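Local atomic coordinates of methylated-DNA--protein-cysteine methyltransferase (Thermococcus kodakarensis, PDB entry 1MGT), a protein that repairs O6-methylguanine and O4-methylthymine in DNA by moving the methyl group irreversibly onto a cysteine of its own, a suicide reaction. Residues M1-V9 / V14-G22; V70-L81 / L100-S108. All coordinates share one frame; numbering follows the deposited sequence.

Contact 1 of 2, residues M1-V9 / V14-G22. With SO4 (sulfate ion), chain C.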
loop_
_atom_site.group_PDB
_atom_site.type_symbol
_atom_site.label_atom_id
_atom_site.label_comp_id
_atom_site.label_asym_id
_atom_site.label_seq_id
_atom_site.Cartn_x
_atom_site.Cartn_y
_atom_site.Cartn_z
ATOM N N MET A 1 2.866 -17.128 -3.854
ATOM C CA MET A 1 2.213 -17.630 -2.622
ATOM C C MET A 1 1.404 -16.484 -1.970
ATOM O O MET A 1 1.709 -15.322 -2.276
ATOM C CB MET A 1 3.249 -18.131 -1.629
ATOM C CG MET A 1 3.997 -19.409 -2.075
ATOM S SD MET A 1 5.292 -19.786 -0.864
ATOM C CE MET A 1 6.697 -18.974 -1.653
ATOM N N LEU A 2 0.467 -16.845 -1.133
ATOM C CA LEU A 2 -0.376 -15.859 -0.441
ATOM C C LEU A 2 -0.458 -16.160 1.036
ATOM O O LEU A 2 -0.642 -17.315 1.479
ATOM C CB LEU A 2 -1.785 -15.939 -1.076
ATOM C CG LEU A 2 -2.889 -15.139 -0.356
ATOM C CD1 LEU A 2 -2.621 -13.643 -0.485
ATOM C CD2 LEU A 2 -4.243 -15.444 -0.967
ATOM N N SER A 3 -0.351 -15.126 1.879
ATOM C CA SER A 3 -0.456 -15.245 3.305
ATOM C C SER A 3 -1.556 -14.256 3.745
ATOM O O SER A 3 -1.501 -13.115 3.277
ATOM C CB SER A 3 0.800 -14.922 4.105
ATOM O OG SER A 3 1.842 -15.810 3.797
ATOM N N VAL A 4 -2.474 -14.737 4.555
ATOM C CA VAL A 4 -3.589 -13.897 5.025
ATOM C C VAL A 4 -3.667 -13.980 6.542
ATOM O O VAL A 4 -3.620 -15.083 7.101
ATOM C CB VAL A 4 -4.908 -14.334 4.388
ATOM C CG1 VAL A 4 -6.121 -13.690 5.042
ATOM C CG2 VAL A 4 -4.931 -13.994 2.888
ATOM N N GLU A 5 -3.799 -12.820 7.218
ATOM C CA GLU A 5 -3.879 -12.866 8.674
ATOM C C GLU A 5 -4.774 -11.727 9.173
ATOM O O GLU A 5 -4.869 -10.678 8.539
ATOM C CB GLU A 5 -2.483 -12.763 9.296
ATOM C CG GLU A 5 -2.478 -12.856 10.797
ATOM C CD GLU A 5 -1.120 -12.984 11.439
ATOM O OE1 GLU A 5 -0.105 -13.142 10.735
ATOM O OE2 GLU A 5 -1.075 -12.894 12.697
ATOM N N LYS A 6 -5.456 -11.992 10.274
ATOM C CA LYS A 6 -6.364 -10.973 10.844
ATOM C C LYS A 6 -5.693 -10.389 12.074
ATOM O O LYS A 6 -4.957 -11.096 12.783
ATOM C CB LYS A 6 -7.658 -11.686 11.159
ATOM C CG LYS A 6 -8.617 -11.109 12.165
ATOM C CD LYS A 6 -9.670 -12.176 12.465
ATOM C CE LYS A 6 -10.666 -11.731 13.512
ATOM N NZ LYS A 6 -11.431 -12.934 13.978
ATOM N N PHE A 7 -5.852 -9.084 12.293
ATOM C CA PHE A 7 -5.251 -8.422 13.442
ATOM C C PHE A 7 -6.319 -7.550 14.105
ATOM O O PHE A 7 -7.212 -7.028 13.426
ATOM C CB PHE A 7 -4.106 -7.458 13.020
ATOM C CG PHE A 7 -2.976 -8.220 12.348
ATOM C CD1 PHE A 7 -2.982 -8.427 10.983
ATOM C CD2 PHE A 7 -1.958 -8.741 13.123
ATOM C CE1 PHE A 7 -1.936 -9.144 10.398
ATOM C CE2 PHE A 7 -0.927 -9.462 12.543
ATOM C CZ PHE A 7 -0.932 -9.663 11.165
ATOM N N ARG A 8 -6.203 -7.371 15.408
ATOM C CA ARG A 8 -7.160 -6.507 16.097
ATOM C C ARG A 8 -6.470 -5.170 16.426
ATOM O O ARG A 8 -5.286 -5.142 16.766
ATOM C CB ARG A 8 -7.560 -7.147 17.428
ATOM C CG ARG A 8 -8.435 -8.372 17.245
ATOM C CD ARG A 8 -9.062 -8.843 18.579
ATOM N NE ARG A 8 -9.724 -10.128 18.295
ATOM C CZ ARG A 8 -10.894 -10.265 17.712
ATOM N NH1 ARG A 8 -11.637 -9.232 17.330
ATOM N NH2 ARG A 8 -11.354 -11.504 17.491
ATOM N N VAL A 9 -7.188 -4.088 16.280
ATOM C CA VAL A 9 -6.685 -2.744 16.640
ATOM C C VAL A 9 -7.855 -2.190 17.471
ATOM O O VAL A 9 -8.775 -1.598 16.945
ATOM C CB VAL A 9 -6.316 -1.827 15.501
ATOM C CG1 VAL A 9 -5.768 -0.500 16.080
ATOM C CG2 VAL A 9 -5.245 -2.450 14.607
ATOM N N VAL A 14 -8.603 -5.807 11.271
ATOM C CA VAL A 14 -7.990 -5.516 9.975
ATOM C C VAL A 14 -7.426 -6.836 9.405
ATOM O O VAL A 14 -6.659 -7.498 10.094
ATOM C CB VAL A 14 -6.808 -4.528 10.099
ATOM C CG1 VAL A 14 -6.139 -4.303 8.761
ATOM C CG2 VAL A 14 -7.323 -3.170 10.623
ATOM N N TRP A 15 -7.776 -7.138 8.172
ATOM C CA TRP A 15 -7.271 -8.340 7.501
ATOM C C TRP A 15 -6.152 -7.907 6.546
ATOM O O TRP A 15 -6.374 -6.932 5.821
ATOM C CB TRP A 15 -8.411 -8.938 6.646
ATOM C CG TRP A 15 -9.405 -9.680 7.500
ATOM C CD1 TRP A 15 -10.481 -9.185 8.159
ATOM C CD2 TRP A 15 -9.364 -11.087 7.771
ATOM N NE1 TRP A 15 -11.122 -10.196 8.839
ATOM C CE2 TRP A 15 -10.463 -11.373 8.613
ATOM C CE3 TRP A 15 -8.500 -12.114 7.383
ATOM C CZ2 TRP A 15 -10.720 -12.664 9.065
ATOM C CZ3 TRP A 15 -8.766 -13.402 7.845
ATOM C CH2 TRP A 15 -9.867 -13.652 8.678
ATOM N N ILE A 16 -5.022 -8.575 6.553
ATOM C CA ILE A 16 -3.923 -8.197 5.661
ATOM C C ILE A 16 -3.546 -9.421 4.802
ATOM O O ILE A 16 -3.424 -10.508 5.364
ATOM C CB ILE A 16 -2.720 -7.696 6.462
ATOM C CG1 ILE A 16 -3.045 -6.353 7.170
ATOM C CG2 ILE A 16 -1.499 -7.485 5.570
ATOM C CD1 ILE A 16 -1.935 -5.953 8.152
ATOM N N GLY A 17 -3.379 -9.193 3.498
ATOM C CA GLY A 17 -3.025 -10.314 2.606
ATOM C C GLY A 17 -1.724 -9.919 1.904
ATOM O O GLY A 17 -1.598 -8.751 1.525
ATOM N N VAL A 18 -0.770 -10.821 1.780
ATOM C CA VAL A 18 0.495 -10.528 1.128
ATOM C C VAL A 18 0.784 -11.609 0.057
ATOM O O VAL A 18 0.736 -12.794 0.386
ATOM C CB VAL A 18 1.669 -10.497 2.121
ATOM C CG1 VAL A 18 2.977 -10.149 1.391
ATOM C CG2 VAL A 18 1.448 -9.465 3.239
ATOM N N ILE A 19 0.962 -11.153 -1.157
ATOM C CA ILE A 19 1.305 -12.050 -2.271
ATOM C C ILE A 19 2.823 -12.001 -2.307
ATOM O O ILE A 19 3.413 -10.896 -2.301
ATOM C CB ILE A 19 0.730 -11.556 -3.590
ATOM C CG1 ILE A 19 -0.808 -11.410 -3.492
ATOM C CG2 ILE A 19 1.166 -12.502 -4.701
ATOM C CD1 ILE A 19 -1.427 -10.859 -4.783
ATOM N N PHE A 20 3.504 -13.144 -2.314
ATOM C CA PHE A 20 4.962 -13.084 -2.306
ATOM C C PHE A 20 5.561 -14.310 -3.004
ATOM O O PHE A 20 4.884 -15.330 -3.151
ATOM C CB PHE A 20 5.502 -13.068 -0.870
ATOM C CG PHE A 20 5.177 -14.286 -0.046
ATOM C CD1 PHE A 20 6.151 -15.283 0.108
ATOM C CD2 PHE A 20 3.962 -14.443 0.561
ATOM C CE1 PHE A 20 5.871 -16.415 0.862
ATOM C CE2 PHE A 20 3.672 -15.578 1.306
ATOM C CZ PHE A 20 4.637 -16.566 1.469
ATOM N N SER A 21 6.785 -14.148 -3.412
ATOM C CA SER A 21 7.544 -15.218 -4.086
ATOM C C SER A 21 9.010 -14.848 -3.872
ATOM O O SER A 21 9.571 -14.199 -4.774
ATOM C CB SER A 21 7.231 -15.179 -5.578
ATOM O OG SER A 21 7.935 -16.209 -6.253
ATOM N N GLY A 22 9.566 -15.087 -2.713
ATOM C CA GLY A 22 11.008 -14.656 -2.594
ATOM C C GLY A 22 11.052 -13.283 -1.914
ATOM O O GLY A 22 11.795 -13.089 -0.945
HETATM S S SO4 C . -14.288 -11.151 15.304
HETATM O O1 SO4 C . -13.254 -12.144 15.689
HETATM O O2 SO4 C . -15.651 -11.684 15.649
HETATM O O3 SO4 C . -14.245 -10.859 13.842
HETATM O O4 SO4 C . -14.083 -9.863 16.052
#
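M1 lies over one face of the F20 ring, its CB 3.9 Å from the ring centroid in a CH-pi contact, while SD approaches obliquely in a Met-aromatic contact and CE reaches CE1. At the edge of that ring sits the S3 hydroxyl, OG 3.1 Å from F20 CE2. F20 gets there because its CG stands between the backbone N and the carbonyl carbon (chi1 62°), which folds the ring back across the neighbouring strand. This end is closely packed: S3 OG is buried and hydrogen-bonded to Q59 and S61, and Y63 meets the F20 ring.

Strands 2-9 and 12-20 form an antiparallel beta hairpin, the first two strands of a three-stranded sheet in the N-terminal domain. S3, E5 and F7 make hydrogen-bonded pairs with V18, I16 and V14; the bond from I16 N to E5 O is nearly straight, 171° at the hydrogen. On the face with these residues F7 CE1 touches I16 CD1 at 3.9 Å, and F68 stacks on the F7 ring. Across the sheet, L2 and I19 pack on I40 of helix 33-49.

Toward the turn the face of L2 and I19 opens, with K6 exposed and W15 and V4 partly so. K6 CB is centred over the six-membered ring of W15, 3.6 Å from its centroid, and V4 CG1 meets the ring edge at CE3, 3.7 Å away. The extended K6 chain runs on past the indole to put NZ 2.6 Å from sulfate O1. R8 grips the same sulfate, probably from the crystallisation liquor, side-on: NH2 bonds O1 and NH1 bonds O4.

Contact 2 of 2, residues V70-L81 / L100-S108; sequences VLIGELDNASFL and LTKNVKRGS
With CG anti to the backbone N (chi1 -167°) and the chain extended out to NE, R106 carries its guanidinium across to the end of helix 63-71. R106 NH2 donates to L71 O at 3.0 Å, with the acceptor lying in the guanidinium plane; NH1 adds a weak second bond to the same oxygen. One face of the group rests on G73, whose CA is 3.4 Å above the plane. G73, with positive phi, closes the helix in a Schellman motif, and having no side chain it leaves room for the arginine. A water accepts from R106 NH1 at 2.9 Å and donates to V70 O and to N77 OD1; R143 also bonds OD1, while N77 ND2 bonds V138 O. Cutting R106 back to an alanine is likely to leave L71 O without this donor and G73 without the flat group over it.

On the helix 91-103 side, T101 sets CG2 against 77-81 while OG1 bonds back to Y97 O within its helix. T101 CG2 lies 3.6 Å from A78 N and meets L81 CD1 tip to tip at 3.7 Å. The T101 side chain is about 8 Å from that of C141, the inferred methyl-accepting nucleophile.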
loop_
_atom_site.group_PDB
_atom_site.type_symbol
_atom_site.label_atom_id
_atom_site.label_comp_id
_atom_site.label_asym_id
_atom_site.label_seq_id
_atom_site.Cartn_x
_atom_site.Cartn_y
_atom_site.Cartn_z
ATOM N N VAL A 70 4.302 -2.101 10.437
ATOM C CA VAL A 70 4.456 -0.772 9.801
ATOM C C VAL A 70 3.188 0.028 10.030
ATOM O O VAL A 70 3.180 1.227 10.359
ATOM C CB VAL A 70 4.710 -0.955 8.280
ATOM C CG1 VAL A 70 4.686 0.400 7.577
ATOM C CG2 VAL A 70 6.044 -1.645 8.089
ATOM N N LEU A 71 2.008 -0.595 9.868
ATOM C CA LEU A 71 0.737 0.047 10.054
ATOM C C LEU A 71 0.612 0.711 11.436
ATOM O O LEU A 71 0.125 1.847 11.505
ATOM C CB LEU A 71 -0.418 -0.987 9.936
ATOM C CG LEU A 71 -1.839 -0.443 9.806
ATOM C CD1 LEU A 71 -2.752 -1.465 9.100
ATOM C CD2 LEU A 71 -2.437 -0.118 11.161
ATOM N N ILE A 72 1.026 0.015 12.492
ATOM C CA ILE A 72 0.885 0.583 13.836
ATOM C C ILE A 72 2.075 1.418 14.258
ATOM O O ILE A 72 2.102 1.906 15.403
ATOM C CB ILE A 72 0.555 -0.499 14.890
ATOM C CG1 ILE A 72 1.694 -1.484 15.030
ATOM C CG2 ILE A 72 -0.749 -1.210 14.530
ATOM C CD1 ILE A 72 1.476 -2.535 16.130
ATOM N N GLY A 73 3.062 1.614 13.398
ATOM C CA GLY A 73 4.215 2.421 13.658
ATOM C C GLY A 73 5.356 1.805 14.406
ATOM O O GLY A 73 6.188 2.554 14.928
ATOM N N GLU A 74 5.428 0.482 14.494
ATOM C CA GLU A 74 6.511 -0.209 15.184
ATOM C C GLU A 74 7.735 -0.329 14.281
ATOM O O GLU A 74 8.877 -0.476 14.723
ATOM C CB GLU A 74 6.069 -1.629 15.585
ATOM C CG GLU A 74 5.039 -1.664 16.689
ATOM C CD GLU A 74 5.633 -1.398 18.069
ATOM O OE1 GLU A 74 4.882 -0.946 18.939
ATOM O OE2 GLU A 74 6.841 -1.637 18.283
ATOM N N LEU A 75 7.467 -0.302 12.984
ATOM C CA LEU A 75 8.498 -0.391 11.944
ATOM C C LEU A 75 8.284 0.818 11.029
ATOM O O LEU A 75 7.120 1.134 10.734
ATOM C CB LEU A 75 8.328 -1.686 11.167
ATOM C CG LEU A 75 9.399 -2.170 10.218
ATOM C CD1 LEU A 75 10.750 -2.322 10.903
ATOM C CD2 LEU A 75 8.993 -3.506 9.566
ATOM N N ASP A 76 9.343 1.514 10.640
ATOM C CA ASP A 76 9.102 2.688 9.770
ATOM C C ASP A 76 8.918 2.212 8.328
ATOM O O ASP A 76 9.447 1.182 7.946
ATOM C CB ASP A 76 10.239 3.696 9.894
ATOM C CG ASP A 76 11.498 3.223 9.225
ATOM O OD1 ASP A 76 12.071 2.204 9.677
ATOM O OD2 ASP A 76 11.913 3.847 8.227
ATOM N N ASN A 77 8.178 2.979 7.529
ATOM C CA ASN A 77 7.945 2.578 6.138
ATOM C C ASN A 77 9.182 2.283 5.332
ATOM O O ASN A 77 9.274 1.289 4.599
ATOM C CB ASN A 77 7.149 3.673 5.418
ATOM C CG ASN A 77 5.842 3.973 6.090
ATOM O OD1 ASN A 77 5.761 4.726 7.069
ATOM N ND2 ASN A 77 4.755 3.380 5.577
ATOM N N ALA A 78 10.190 3.167 5.396
ATOM C CA ALA A 78 11.405 2.984 4.622
ATOM C C ALA A 78 12.144 1.707 4.929
ATOM O O ALA A 78 12.819 1.166 4.038
ATOM C CB ALA A 78 12.325 4.219 4.843
ATOM N N SER A 79 12.046 1.171 6.142
ATOM C CA SER A 79 12.772 -0.080 6.427
ATOM C C SER A 79 12.146 -1.269 5.723
ATOM O O SER A 79 12.799 -2.309 5.622
ATOM C CB SER A 79 12.862 -0.330 7.928
ATOM O OG SER A 79 11.569 -0.495 8.464
ATOM N N PHE A 80 10.927 -1.130 5.192
ATOM C CA PHE A 80 10.276 -2.241 4.493
ATOM C C PHE A 80 10.620 -2.247 3.012
ATOM O O PHE A 80 10.365 -3.248 2.333
ATOM C CB PHE A 80 8.757 -2.153 4.654
ATOM C CG PHE A 80 8.006 -3.448 4.425
ATOM C CD1 PHE A 80 7.694 -4.272 5.489
ATOM C CD2 PHE A 80 7.609 -3.832 3.164
ATOM C CE1 PHE A 80 7.005 -5.457 5.287
ATOM C CE2 PHE A 80 6.911 -5.009 2.942
ATOM C CZ PHE A 80 6.615 -5.827 4.018
ATOM N N LEU A 81 11.228 -1.175 2.480
ATOM C CA LEU A 81 11.559 -1.121 1.060
ATOM C C LEU A 81 12.358 -2.327 0.565
ATOM O O LEU A 81 12.091 -2.805 -0.533
ATOM C CB LEU A 81 12.360 0.140 0.740
ATOM C CG LEU A 81 11.816 1.313 -0.018
ATOM C CD1 LEU A 81 10.326 1.415 -0.186
ATOM C CD2 LEU A 81 12.378 2.639 0.572
ATOM N N LEU A 100 8.090 8.934 -1.929
ATOM C CA LEU A 100 7.006 9.014 -0.964
ATOM C C LEU A 100 7.355 8.287 0.322
ATOM O O LEU A 100 7.145 8.777 1.449
ATOM C CB LEU A 100 5.753 8.380 -1.617
ATOM C CG LEU A 100 4.497 8.341 -0.777
ATOM C CD1 LEU A 100 4.045 9.792 -0.467
ATOM C CD2 LEU A 100 3.386 7.583 -1.502
ATOM N N THR A 101 7.897 7.066 0.200
ATOM C CA THR A 101 8.234 6.277 1.364
ATOM C C THR A 101 9.361 6.851 2.195
ATOM O O THR A 101 9.349 6.780 3.427
ATOM C CB THR A 101 8.607 4.825 0.912
ATOM O OG1 THR A 101 7.458 4.318 0.166
ATOM C CG2 THR A 101 8.798 3.936 2.126
ATOM N N LYS A 102 10.369 7.423 1.542
ATOM C CA LYS A 102 11.501 7.970 2.280
ATOM C C LYS A 102 11.249 9.391 2.780
ATOM O O LYS A 102 11.876 9.795 3.768
ATOM C CB LYS A 102 12.712 8.050 1.319
ATOM C CG LYS A 102 13.366 6.684 1.099
ATOM C CD LYS A 102 14.581 6.799 0.182
ATOM C CE LYS A 102 14.881 5.418 -0.415
ATOM N NZ LYS A 102 16.287 5.316 -0.911
ATOM N N ASN A 103 10.380 10.134 2.091
ATOM C CA ASN A 103 10.221 11.529 2.533
ATOM C C ASN A 103 8.941 11.960 3.176
ATOM O O ASN A 103 8.974 13.027 3.846
ATOM C CB ASN A 103 10.462 12.414 1.268
ATOM C CG ASN A 103 11.888 12.274 0.785
ATOM O OD1 ASN A 103 12.811 12.725 1.466
ATOM N ND2 ASN A 103 12.078 11.633 -0.363
ATOM N N VAL A 104 7.831 11.274 3.002
ATOM C CA VAL A 104 6.560 11.683 3.612
ATOM C C VAL A 104 6.402 10.877 4.890
ATOM O O VAL A 104 6.012 9.707 4.880
ATOM C CB VAL A 104 5.396 11.535 2.635
ATOM C CG1 VAL A 104 4.098 12.073 3.214
ATOM C CG2 VAL A 104 5.734 12.346 1.357
ATOM N N LYS A 105 6.756 11.512 6.006
ATOM C CA LYS A 105 6.760 10.839 7.289
ATOM C C LYS A 105 5.425 10.607 7.949
ATOM O O LYS A 105 4.452 11.314 7.749
ATOM C CB LYS A 105 7.653 11.633 8.280
ATOM C CG LYS A 105 9.023 11.984 7.763
ATOM C CD LYS A 105 9.919 10.803 7.505
ATOM C CE LYS A 105 11.195 11.212 6.771
ATOM N NZ LYS A 105 12.044 12.086 7.650
ATOM N N ARG A 106 5.413 9.578 8.798
ATOM C CA ARG A 106 4.208 9.242 9.560
ATOM C C ARG A 106 3.772 10.466 10.376
ATOM O O ARG A 106 4.627 11.063 11.038
ATOM C CB ARG A 106 4.591 8.100 10.510
ATOM C CG ARG A 106 3.387 7.425 11.151
ATOM C CD ARG A 106 3.905 6.333 12.127
ATOM N NE ARG A 106 2.732 5.783 12.826
ATOM C CZ ARG A 106 2.039 4.753 12.322
ATOM N NH1 ARG A 106 2.420 4.205 11.179
ATOM N NH2 ARG A 106 0.994 4.324 13.007
ATOM N N GLY A 107 2.507 10.817 10.308
ATOM C CA GLY A 107 1.991 11.978 11.040
ATOM C C GLY A 107 1.881 13.195 10.124
ATOM O O GLY A 107 1.369 14.244 10.540
ATOM N N SER A 108 2.354 13.070 8.881
ATOM C CA SER A 108 2.262 14.182 7.944
ATOM C C SER A 108 1.591 13.712 6.659
ATOM O O SER A 108 1.380 12.500 6.490
ATOM C CB SER A 108 3.636 14.790 7.628
ATOM O OG SER A 108 4.309 13.918 6.704
HETATM O O HOH W 1 4.828 3.647 9.717
HETATM O O HOH W 2 7.702 7.326 8.239
#

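How the contacts relate
From the N terminus the chain first runs out along 1-9, turns back through a short connection and returns along 14-22, so contact 1 closes a short hairpin loop. Strand 24-30 and helix 33-49 follow, then helix 63-71, which packs against the hairpin before its last turn enters contact 2. Contact 2 closes a longer loop of 18 residues that includes most of helix 91-103. The two are in series, neither nested nor crossed, with centres 18 Å apart and nearest atoms about 4 Å apart. Contact 1 is internal to the N-terminal region; contact 2 ties that region to the DNA-binding domain, and helix 63-71 bridges the pair.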